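Local structure of protein Vng1086c (Halobacterium sp., 2GF4) at residues Gln12-Asn15 with Ile16-Phe20. The protein is of unknown function but binds calcium and is a largely helical member of an uncharacterised family, with four chains in its assembly. Sequence-based numbering, arbitrary orientation.
Sequences QMVN and IKDQF
Gln12 O accepts the backbone N-H of Ile16 at 2.9 Å, the first of four consecutive i to i+4 bonds that make Gln12-Gln19 regular alpha-helix, part of helix 3-21. Lys17 N then donates to Met13 O in a nearly straight bond (N-H...O angle 169°), Asp18 N to Val14 O and Gln19 N to Asn15 O at 3.0 Å, so each carbonyl of residues 12-15 is satisfied by the main chain one turn on. A fifth bond, Phe20 N to Ile16 O at 2.8 Å, carries the helix on through Phe20.

The side chains sort by face. Met13, a selenomethionine, and Ile16 are buried: SE lies 4.1 Å from Ile16 CG1 as the two chains cross at a slant. Ile16 directs CG1 back along the helix, opposite its own carbonyl carbon (chi1 -67°). Flexible and branched apolar groups suit this face, against Leu58 and Leu62 of helix 48-71. The extended amide of Gln19 suits the subunit interface, its NE2 making a weak hydrogen bond to Glu8 O of the second subunit.

Another face borders the calcium site: the Lys17 side chain is about 9 Å from the ion and that of Val14 about 6 Å from that of its ligand Glu40. The long aliphatic part of Lys17 suits a buried site against Tyr34 and Phe31, while bends at chi3 and chi4 bring NZ to a long salt bridge with Asp18 OD1 (3.7 Å); Glu35 is a second, weak ionic partner. A charged group suits exposed Asp18. Val14 O, already taken by Asp18 N, is an acceptor and offers OD2 no hydrogen bond; OD2 stands 3.9 Å from Val14 CG1.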
loop_
_atom_site.group_PDB
_atom_site.type_symbol
_atom_site.label_atom_id
_atom_site.label_comp_id
_atom_site.label_asym_id
_atom_site.label_seq_id
_atom_site.Cartn_x
_atom_site.Cartn_y
_atom_site.Cartn_z
ATOM N N GLN A 12 17.151 11.061 -2.695
ATOM C CA GLN A 12 16.274 11.954 -1.956
ATOM C C GLN A 12 15.332 11.206 -1.002
ATOM O O GLN A 12 15.082 11.706 0.099
ATOM C CB GLN A 12 15.486 12.833 -2.930
ATOM C CG GLN A 12 16.347 13.904 -3.618
ATOM C CD GLN A 12 17.127 14.778 -2.646
ATOM O OE1 GLN A 12 16.666 15.096 -1.553
ATOM N NE2 GLN A 12 18.297 15.200 -3.077
HETATM N N MSE A 13 14.817 10.039 -1.388
HETATM C CA MSE A 13 13.938 9.296 -0.487
HETATM C C MSE A 13 14.741 8.861 0.723
HETATM O O MSE A 13 14.156 8.654 1.794
HETATM C CB MSE A 13 13.363 8.083 -1.193
HETATM C CG MSE A 13 12.196 8.503 -2.103
HETATM SE SE MSE A 13 10.675 9.371 -1.050
HETATM C CE MSE A 13 9.963 7.825 0.124
ATOM N N VAL A 14 16.055 8.691 0.580
ATOM C CA VAL A 14 16.842 8.312 1.742
ATOM C C VAL A 14 16.976 9.578 2.596
ATOM O O VAL A 14 16.998 9.475 3.837
ATOM C CB VAL A 14 18.153 7.725 1.303
ATOM C CG1 VAL A 14 19.091 7.694 2.441
ATOM C CG2 VAL A 14 17.882 6.310 0.851
ATOM N N ASN A 15 17.060 10.759 1.968
ATOM C CA ASN A 15 17.069 11.991 2.769
ATOM C C ASN A 15 15.729 12.050 3.534
ATOM O O ASN A 15 15.742 12.443 4.696
ATOM C CB ASN A 15 17.213 13.215 1.886
ATOM C CG ASN A 15 18.624 13.372 1.356
ATOM O OD1 ASN A 15 18.887 14.195 0.501
ATOM N ND2 ASN A 15 19.548 12.555 1.884
ATOM N N ILE A 16 14.586 11.674 2.934
ATOM C CA ILE A 16 13.301 11.705 3.655
ATOM C C ILE A 16 13.398 10.754 4.872
ATOM O O ILE A 16 13.068 11.149 5.997
ATOM C CB ILE A 16 12.160 11.254 2.710
ATOM C CG1 ILE A 16 11.950 12.280 1.591
ATOM C CG2 ILE A 16 10.910 11.103 3.477
ATOM C CD1 ILE A 16 11.312 13.475 2.015
ATOM N N LYS A 17 13.838 9.512 4.648
ATOM C CA LYS A 17 13.990 8.537 5.717
ATOM C C LYS A 17 14.813 9.070 6.871
ATOM O O LYS A 17 14.413 8.904 8.021
ATOM C CB LYS A 17 14.693 7.314 5.191
ATOM C CG LYS A 17 15.020 6.414 6.323
ATOM C CD LYS A 17 15.058 5.029 5.877
ATOM C CE LYS A 17 16.389 4.745 5.351
ATOM N NZ LYS A 17 17.422 4.952 6.366
ATOM N N ASP A 18 15.961 9.686 6.578
ATOM C CA ASP A 18 16.791 10.196 7.658
ATOM C C ASP A 18 16.084 11.315 8.379
ATOM O O ASP A 18 16.152 11.372 9.607
ATOM C CB ASP A 18 18.147 10.576 7.102
ATOM C CG ASP A 18 18.953 9.334 6.727
ATOM O OD1 ASP A 18 18.721 8.249 7.305
ATOM O OD2 ASP A 18 19.835 9.406 5.868
ATOM N N GLN A 19 15.399 12.183 7.630
ATOM C CA GLN A 19 14.601 13.281 8.178
ATOM C C GLN A 19 13.587 12.676 9.174
ATOM O O GLN A 19 13.539 13.106 10.326
ATOM C CB GLN A 19 13.840 13.939 7.035
ATOM C CG GLN A 19 13.165 15.192 7.470
ATOM C CD GLN A 19 12.350 15.854 6.388
ATOM O OE1 GLN A 19 12.209 15.347 5.273
ATOM N NE2 GLN A 19 11.801 16.995 6.733
ATOM N N PHE A 20 12.781 11.696 8.727
ATOM C CA PHE A 20 11.771 11.043 9.566
ATOM C C PHE A 20 12.378 10.436 10.839
ATOM O O PHE A 20 11.837 10.661 11.923
ATOM C CB PHE A 20 11.071 9.943 8.751
ATOM C CG PHE A 20 10.091 9.111 9.533
ATOM C CD1 PHE A 20 8.750 9.460 9.624
ATOM C CD2 PHE A 20 10.510 7.945 10.156
ATOM C CE1 PHE A 20 7.860 8.639 10.309
ATOM C CE2 PHE A 20 9.616 7.138 10.833
ATOM C CZ PHE A 20 8.300 7.486 10.911
#